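Local coordinates for putative thioesterase (Escherichia coli, PDB 5UGZ), which is a type II thioesterase of the colibactin biosynthetic pathway that releases intermediates from the assembly line, probably by hydrolysing their thioester links, at residues Arg43-Asp48 / Lys240-Val245; Gly156-Val161 / Asp234-Asp239. All blocks are in the same frame, centred on the assembly; numbering follows the deposited sequence.

Contact 1: residues Arg43-Asp48 / Lys240-Val245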
ATOM      1  N   ARG A  43       8.556 -10.472   9.101  1.00 16.08           N
ATOM      2  CA  ARG A  43       9.890 -11.052   9.182  1.00 18.60           C
ATOM      3  C   ARG A  43       9.886 -12.479   9.719  1.00 18.08           C
ATOM      4  O   ARG A  43      10.931 -13.137   9.701  1.00 18.22           O
ATOM      5  CB  ARG A  43      10.784 -10.162  10.034  1.00 18.86           C
ATOM      6  CG  ARG A  43      11.940  -9.579   9.255  1.00 22.13           C
ATOM      7  CD  ARG A  43      12.716  -8.613  10.122  1.00 26.23           C
ATOM      8  NE  ARG A  43      13.364  -9.318  11.224  1.00 26.92           N
ATOM      9  CZ  ARG A  43      13.404  -8.883  12.478  1.00 23.39           C
ATOM     10  NH1 ARG A  43      12.822  -7.736  12.817  1.00 26.00           N
ATOM     11  NH2 ARG A  43      14.014  -9.609  13.398  1.00 23.94           N
ATOM     12  N   SER A  44       8.739 -12.998  10.150  1.00 20.21           N
ATOM     13  CA  SER A  44       8.680 -14.375  10.618  1.00 22.90           C
ATOM     14  C   SER A  44       8.281 -15.368   9.526  1.00 22.94           C
ATOM     15  O   SER A  44       8.331 -16.578   9.774  1.00 22.73           O
ATOM     16  CB  SER A  44       7.711 -14.496  11.808  1.00 20.58           C
ATOM     17  OG  SER A  44       6.358 -14.526  11.376  1.00 24.29           O
ATOM     18  N   VAL A  45       7.882 -14.892   8.344  1.00 19.43           N
ATOM     19  CA  VAL A  45       7.493 -15.769   7.242  1.00 22.26           C
ATOM     20  C   VAL A  45       8.203 -15.442   5.931  1.00 20.17           C
ATOM     21  O   VAL A  45       8.272 -16.304   5.034  1.00 19.05           O
ATOM     22  CB  VAL A  45       5.954 -15.741   7.044  1.00 22.97           C
ATOM     23  CG1 VAL A  45       5.280 -16.683   8.025  1.00 25.82           C
ATOM     24  CG2 VAL A  45       5.406 -14.347   7.284  1.00 24.08           C
ATOM     25  N   LEU A  46       8.768 -14.250   5.768  1.00 20.43           N
ATOM     26  CA  LEU A  46       9.439 -13.883   4.529  1.00 21.15           C
ATOM     27  C   LEU A  46      10.657 -14.763   4.281  1.00 24.43           C
ATOM     28  O   LEU A  46      11.306 -15.254   5.215  1.00 23.30           O
ATOM     29  CB  LEU A  46       9.892 -12.426   4.572  1.00 20.18           C
ATOM     30  CG  LEU A  46       8.963 -11.309   4.160  1.00 17.61           C
ATOM     31  CD1 LEU A  46       9.563 -10.031   4.676  1.00 18.02           C
ATOM     32  CD2 LEU A  46       8.844 -11.258   2.637  1.00 16.37           C
ATOM     33  N   SER A  47      10.990 -14.916   3.000  1.00 21.71           N
ATOM     34  CA  SER A  47      12.108 -15.759   2.610  1.00 23.33           C
ATOM     35  C   SER A  47      13.402 -15.191   3.168  1.00 23.64           C
ATOM     36  O   SER A  47      13.577 -13.980   3.279  1.00 21.28           O
ATOM     37  CB  SER A  47      12.186 -15.874   1.087  1.00 20.93           C
ATOM     38  OG  SER A  47      11.091 -16.605   0.568  1.00 18.53           O
ATOM     39  N   ASP A  48      14.327 -16.085   3.502  1.00 26.51           N
ATOM     40  CA  ASP A  48      15.513 -15.678   4.249  1.00 28.42           C
ATOM     41  C   ASP A  48      16.416 -14.717   3.479  1.00 25.48           C
ATOM     42  O   ASP A  48      17.174 -13.970   4.103  1.00 24.87           O
ATOM     43  CB  ASP A  48      16.284 -16.928   4.681  1.00 30.37           C
ATOM     44  CG  ASP A  48      15.447 -17.838   5.564  1.00 31.84           C
ATOM     45  OD1 ASP A  48      14.714 -17.292   6.421  1.00 34.00           O
ATOM     46  OD2 ASP A  48      15.503 -19.082   5.394  1.00 35.82           O
ATOM     47  N   LYS A 240      -4.999 -10.270   8.813  1.00 23.92           N
ATOM     48  CA  LYS A 240      -5.531 -11.518   9.348  1.00 22.93           C
ATOM     49  C   LYS A 240      -4.906 -12.725   8.669  1.00 24.81           C
ATOM     50  O   LYS A 240      -4.660 -13.748   9.319  1.00 28.46           O
ATOM     51  CB  LYS A 240      -7.056 -11.551   9.207  1.00 25.05           C
ATOM     52  CG  LYS A 240      -7.691 -12.743   9.930  1.00 27.57           C
ATOM     53  CD  LYS A 240      -9.191 -12.788   9.766  1.00 25.70           C
ATOM     54  CE  LYS A 240      -9.792 -13.838  10.674  1.00 31.32           C
ATOM     55  NZ  LYS A 240     -11.194 -14.172  10.283  1.00 39.10           N
ATOM     56  N   HIS A 241      -4.647 -12.633   7.374  1.00 22.27           N
ATOM     57  CA  HIS A 241      -4.041 -13.718   6.613  1.00 24.35           C
ATOM     58  C   HIS A 241      -2.668 -13.316   6.095  1.00 21.79           C
ATOM     59  O   HIS A 241      -2.249 -13.707   5.002  1.00 21.12           O
ATOM     60  CB  HIS A 241      -4.958 -14.149   5.473  1.00 24.38           C
ATOM     61  CG  HIS A 241      -6.348 -14.479   5.920  1.00 26.35           C
ATOM     62  ND1 HIS A 241      -6.609 -15.383   6.930  1.00 28.92           N
ATOM     63  CD2 HIS A 241      -7.553 -14.025   5.501  1.00 26.15           C
ATOM     64  CE1 HIS A 241      -7.915 -15.471   7.113  1.00 26.65           C
ATOM     65  NE2 HIS A 241      -8.510 -14.657   6.261  1.00 30.87           N
ATOM     66  N   PHE A 242      -1.940 -12.534   6.895  1.00 20.19           N
ATOM     67  CA  PHE A 242      -0.648 -12.043   6.445  1.00 19.56           C
ATOM     68  C   PHE A 242       0.297 -13.177   6.086  1.00 19.01           C
ATOM     69  O   PHE A 242       1.192 -12.986   5.261  1.00 20.36           O
ATOM     70  CB  PHE A 242      -0.022 -11.137   7.507  1.00 18.69           C
ATOM     71  CG  PHE A 242       0.733 -11.869   8.566  1.00 21.07           C
ATOM     72  CD1 PHE A 242       2.115 -11.906   8.540  1.00 18.81           C
ATOM     73  CD2 PHE A 242       0.069 -12.510   9.596  1.00 21.05           C
ATOM     74  CE1 PHE A 242       2.816 -12.575   9.512  1.00 20.91           C
ATOM     75  CE2 PHE A 242       0.766 -13.181  10.581  1.00 20.45           C
ATOM     76  CZ  PHE A 242       2.136 -13.216  10.548  1.00 20.49           C
ATOM     77  N   GLU A 243       0.136 -14.356   6.689  1.00 20.62           N
ATOM     78  CA  GLU A 243       1.091 -15.423   6.402  1.00 20.44           C
ATOM     79  C   GLU A 243       0.901 -15.960   4.994  1.00 16.81           C
ATOM     80  O   GLU A 243       1.879 -16.353   4.349  1.00 16.52           O
ATOM     81  CB  GLU A 243       0.977 -16.566   7.417  1.00 21.87           C
ATOM     82  CG  GLU A 243       0.602 -16.147   8.836  1.00 25.73           C
ATOM     83  CD  GLU A 243      -0.905 -15.862   9.033  1.00 24.68           C
ATOM     84  OE1 GLU A 243      -1.292 -15.300  10.086  1.00 29.36           O
ATOM     85  OE2 GLU A 243      -1.714 -16.212   8.143  1.00 28.04           O
ATOM     86  N   GLN A 244      -0.347 -15.989   4.517  1.00 17.32           N
ATOM     87  CA  GLN A 244      -0.638 -16.380   3.135  1.00 21.08           C
ATOM     88  C   GLN A 244      -0.168 -15.317   2.152  1.00 20.25           C
ATOM     89  O   GLN A 244       0.421 -15.633   1.113  1.00 23.13           O
ATOM     90  CB  GLN A 244      -2.141 -16.615   2.957  1.00 21.75           C
ATOM     91  CG  GLN A 244      -2.668 -17.908   3.537  1.00 25.21           C
ATOM     92  CD  GLN A 244      -4.135 -17.801   3.936  1.00 30.48           C
ATOM     93  OE1 GLN A 244      -4.465 -17.278   5.006  1.00 30.26           O
ATOM     94  NE2 GLN A 244      -5.023 -18.296   3.073  1.00 34.31           N
ATOM     95  N   VAL A 245      -0.457 -14.047   2.449  1.00 18.25           N
ATOM     96  CA  VAL A 245       0.060 -12.954   1.632  1.00 19.59           C
ATOM     97  C   VAL A 245       1.574 -13.076   1.489  1.00 18.67           C
ATOM     98  O   VAL A 245       2.124 -12.960   0.388  1.00 18.52           O
ATOM     99  CB  VAL A 245      -0.345 -11.595   2.233  1.00 17.00           C
ATOM    100  CG1 VAL A 245       0.399 -10.463   1.537  1.00 17.85           C
ATOM    101  CG2 VAL A 245      -1.831 -11.392   2.108  1.00 16.43           C
TER
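With chi1 at 85°, F242 carries CG between its own backbone N and carbonyl carbon, and its ring runs out from the start of the helix toward V45. On the other side, chi1 of V45 is -82°: CG1 stands beside the backbone N, opposite the carbonyl carbon, and CG2 is the branch turned to the phenyl group. V45 CG2 meets F242 CE1 at 3.8 Å, coming obliquely at the ring. The second branch has a looser neighbour, with V45 CG1 4.3 Å from E243 CB. S44 sits at the rim of the same ring, OG near its plane and 4.5 Å from CE1 of F242, a loose approach; the hydroxyl is hydrogen-bonded to the carbonyl of K41. One face of the phenyl group carries E243 CG, 3.4 Å above its plane and offset to the rim; K41 adds a cation-pi contact.

No hydrogen bond joins the two segments directly. Two turns further along the helix, however, N250 donates through ND2 to V45 O and accepts from S47 N at OD1, tying the loop down by its backbone. H241 is the N-cap residue, its O accepting from V245 N at 3.1 Å. This is surface packing in an alpha/beta-hydrolase fold: the last helix, 242-259, lies against the loop that joins strands 24-29 and 50-54.

Contact 2: residues Gly156-Val161 / Asp234-Asp239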
ATOM      1  N   GLY A 156     -13.186   0.418   6.827  1.00 33.52           N
ATOM      2  CA  GLY A 156     -11.936   1.096   6.546  1.00 34.00           C
ATOM      3  C   GLY A 156     -11.029   1.235   7.747  1.00 32.73           C
ATOM      4  O   GLY A 156     -10.014   1.933   7.677  1.00 31.91           O
ATOM      5  N   THR A 157     -11.398   0.590   8.846  1.00 33.65           N
ATOM      6  CA  THR A 157     -10.638   0.461  10.082  1.00 35.05           C
ATOM      7  C   THR A 157     -11.411  -0.512  10.991  1.00 40.88           C
ATOM      8  O   THR A 157     -12.614  -0.729  10.785  1.00 38.25           O
ATOM      9  CB  THR A 157     -10.424   1.834  10.757  1.00 35.48           C
ATOM     10  OG1 THR A 157      -9.481   1.731  11.830  1.00 34.76           O
ATOM     11  CG2 THR A 157     -11.728   2.393  11.293  1.00 36.15           C
ATOM     12  N   PRO A 158     -10.736  -1.164  11.940  1.00 42.07           N
ATOM     13  CA  PRO A 158     -11.437  -2.124  12.812  1.00 42.47           C
ATOM     14  C   PRO A 158     -12.399  -1.453  13.789  1.00 45.24           C
ATOM     15  O   PRO A 158     -12.119  -0.387  14.339  1.00 42.00           O
ATOM     16  CB  PRO A 158     -10.298  -2.839  13.553  1.00 44.11           C
ATOM     17  CG  PRO A 158      -9.079  -1.990  13.322  1.00 44.87           C
ATOM     18  CD  PRO A 158      -9.285  -1.337  11.999  1.00 41.85           C
ATOM     19  N   VAL A 159     -13.541  -2.112  14.018  1.00 47.12           N
ATOM     20  CA  VAL A 159     -14.635  -1.523  14.788  1.00 45.96           C
ATOM     21  C   VAL A 159     -14.301  -1.420  16.267  1.00 47.17           C
ATOM     22  O   VAL A 159     -14.986  -0.703  17.009  1.00 47.26           O
ATOM     23  CB  VAL A 159     -15.929  -2.340  14.593  1.00 46.68           C
ATOM     24  CG1 VAL A 159     -15.837  -3.641  15.371  1.00 52.70           C
ATOM     25  CG2 VAL A 159     -17.143  -1.543  15.034  1.00 41.94           C
ATOM     26  N   ASP A 160     -13.286  -2.140  16.730  1.00 48.49           N
ATOM     27  CA  ASP A 160     -12.849  -2.010  18.111  1.00 48.51           C
ATOM     28  C   ASP A 160     -12.072  -0.723  18.350  1.00 46.78           C
ATOM     29  O   ASP A 160     -11.344  -0.622  19.346  1.00 49.61           O
ATOM     30  CB  ASP A 160     -12.010  -3.227  18.517  1.00 51.66           C
ATOM     31  CG  ASP A 160     -10.648  -3.266  17.832  1.00 54.93           C
ATOM     32  OD1 ASP A 160      -9.699  -2.636  18.358  1.00 57.95           O
ATOM     33  OD2 ASP A 160     -10.523  -3.933  16.779  1.00 54.56           O
ATOM     34  N   VAL A 161     -12.208   0.255  17.450  1.00 44.72           N
ATOM     35  CA  VAL A 161     -11.501   1.520  17.604  1.00 44.50           C
ATOM     36  C   VAL A 161     -12.276   2.482  18.505  1.00 42.85           C
ATOM     37  O   VAL A 161     -11.675   3.325  19.186  1.00 39.17           O
ATOM     38  CB  VAL A 161     -11.228   2.149  16.228  1.00 44.04           C
ATOM     39  CG1 VAL A 161     -11.262   3.670  16.343  1.00 43.32           C
ATOM     40  CG2 VAL A 161      -9.883   1.678  15.674  1.00 36.59           C
ATOM     41  N   ASP A 234     -12.224  -9.607   4.420  1.00 31.78           N
ATOM     42  CA  ASP A 234     -12.594  -8.209   4.266  1.00 31.91           C
ATOM     43  C   ASP A 234     -11.395  -7.367   3.839  1.00 29.76           C
ATOM     44  O   ASP A 234     -10.429  -7.881   3.270  1.00 30.01           O
ATOM     45  CB  ASP A 234     -13.175  -7.684   5.576  1.00 29.67           C
ATOM     46  CG  ASP A 234     -12.189  -7.797   6.731  1.00 31.38           C
ATOM     47  OD1 ASP A 234     -11.140  -8.477   6.594  1.00 30.18           O
ATOM     48  OD2 ASP A 234     -12.468  -7.200   7.790  1.00 35.59           O
ATOM     49  N   HIS A 235     -11.445  -6.069   4.120  1.00 28.20           N
ATOM     50  CA  HIS A 235     -10.354  -5.188   3.726  1.00 27.03           C
ATOM     51  C   HIS A 235      -9.061  -5.548   4.432  1.00 24.83           C
ATOM     52  O   HIS A 235      -7.975  -5.356   3.878  1.00 23.49           O
ATOM     53  CB  HIS A 235     -10.730  -3.740   4.027  1.00 25.70           C
ATOM     54  CG  HIS A 235      -9.765  -2.732   3.491  1.00 25.85           C
ATOM     55  ND1 HIS A 235      -9.522  -2.576   2.144  1.00 25.25           N
ATOM     56  CD2 HIS A 235      -9.007  -1.803   4.122  1.00 25.15           C
ATOM     57  CE1 HIS A 235      -8.644  -1.606   1.967  1.00 23.58           C
ATOM     58  NE2 HIS A 235      -8.316  -1.118   3.151  1.00 26.31           N
ATOM     59  N   PHE A 236      -9.147  -6.051   5.657  1.00 25.93           N
ATOM     60  CA  PHE A 236      -7.962  -6.253   6.475  1.00 24.73           C
ATOM     61  C   PHE A 236      -7.516  -7.703   6.480  1.00 22.40           C
ATOM     62  O   PHE A 236      -6.898  -8.158   7.447  1.00 21.69           O
ATOM     63  CB  PHE A 236      -8.204  -5.726   7.887  1.00 26.02           C
ATOM     64  CG  PHE A 236      -8.257  -4.230   7.948  1.00 26.99           C
ATOM     65  CD1 PHE A 236      -7.147  -3.505   8.336  1.00 24.36           C
ATOM     66  CD2 PHE A 236      -9.400  -3.550   7.577  1.00 28.30           C
ATOM     67  CE1 PHE A 236      -7.185  -2.148   8.375  1.00 25.38           C
ATOM     68  CE2 PHE A 236      -9.442  -2.177   7.608  1.00 27.76           C
ATOM     69  CZ  PHE A 236      -8.332  -1.477   8.002  1.00 28.70           C
ATOM     70  N   PHE A 237      -7.811  -8.428   5.391  1.00 23.60           N
ATOM     71  CA  PHE A 237      -7.176  -9.715   5.145  1.00 22.07           C
ATOM     72  C   PHE A 237      -5.659  -9.595   5.173  1.00 20.74           C
ATOM     73  O   PHE A 237      -4.977 -10.562   5.516  1.00 22.16           O
ATOM     74  CB  PHE A 237      -7.631 -10.283   3.797  1.00 22.03           C
ATOM     75  CG  PHE A 237      -7.059  -9.557   2.619  1.00 20.90           C
ATOM     76  CD1 PHE A 237      -5.752  -9.790   2.212  1.00 21.30           C
ATOM     77  CD2 PHE A 237      -7.812  -8.635   1.927  1.00 22.20           C
ATOM     78  CE1 PHE A 237      -5.213  -9.116   1.146  1.00 20.63           C
ATOM     79  CE2 PHE A 237      -7.280  -7.965   0.858  1.00 20.80           C
ATOM     80  CZ  PHE A 237      -5.976  -8.207   0.467  1.00 21.50           C
ATOM     81  N   VAL A 238      -5.112  -8.421   4.822  1.00 17.43           N
ATOM     82  CA  VAL A 238      -3.656  -8.245   4.796  1.00 18.71           C
ATOM     83  C   VAL A 238      -3.039  -8.493   6.170  1.00 18.63           C
ATOM     84  O   VAL A 238      -1.873  -8.896   6.275  1.00 17.95           O
ATOM     85  CB  VAL A 238      -3.283  -6.844   4.255  1.00 18.15           C
ATOM     86  CG1 VAL A 238      -3.595  -5.758   5.291  1.00 16.91           C
ATOM     87  CG2 VAL A 238      -1.806  -6.784   3.827  1.00 14.32           C
ATOM     88  N   ASP A 239      -3.785  -8.240   7.242  1.00 18.47           N
ATOM     89  CA  ASP A 239      -3.292  -8.549   8.579  1.00 17.68           C
ATOM     90  C   ASP A 239      -3.729  -9.927   9.034  1.00 20.42           C
ATOM     91  O   ASP A 239      -2.921 -10.678   9.582  1.00 20.19           O
ATOM     92  CB  ASP A 239      -3.784  -7.530   9.616  1.00 19.26           C
ATOM     93  CG  ASP A 239      -3.256  -6.131   9.380  1.00 21.03           C
ATOM     94  OD1 ASP A 239      -2.025  -5.920   9.435  1.00 18.74           O
ATOM     95  OD2 ASP A 239      -4.090  -5.234   9.162  1.00 25.92           O
TER
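F236 reaches across to the backbone of G156 and T157 and to the ring of P158, and nearly all of the contact is made by the far corner of its phenyl group. Its chi1 of -71° sets CG opposite the carbonyl carbon and beside the backbone N, which sends the ring out of the turn toward the loop. F236 CE2 lies 3.6 Å from T157 N, while G156 C comes in at the ring edge, 3.8 Å from CE2 of F236. Next to it, CZ of F236 touches T157 CA at 3.7 Å. P158 approaches differently: its CD sits over one face, near the rim and 4.1 Å from F236 CZ, with the two side chains crossing at about a right angle. Y31 packs edge-to-face with the same phenyl group.

D234 to F237 form a type I turn, and D234 OD1 accepts a weak Asx-turn bond of 3.3 Å from F236 N. H235 contacts S98 and hydrogen-bonds D206 through ND1, consistent with the Ser-Asp-His triad of alpha/beta hydrolases; CE2 of F236 lies at the edge of its imidazole. An alanine in place of F236 would remove the ring and is likely to leave P158 CD and the G156-T157 backbone without their packing partner, opening a gap beside H235. T157 points its side chain away, into helices 144-154 and 165-183. F236 thus packs the turn after strand 225-230 against the loop between those two helices, in the lid-like insertion between strands 121-125 and 198-203.

Along the chain the order is 43-48, 156-161, 234-239, 240-245, so both segments of contact 2 fall between the two segments of contact 1. Their centres are about 18 Å apart, yet 234-239 runs straight into 240-245, and helix 237-240 is followed at once by helix 242-259. The two meet where V245 CG2 packs on F237 CE1 at 4.2 Å. K41, a neighbour of F242 in contact 1, also forms a salt bridge with D239 OD1. The polypeptide leaving strand 225-230 thus faces the helical insertion first, beside the probable active-site histidine, and then the loop before strand 50-54, linking two distant parts of one thioesterase domain.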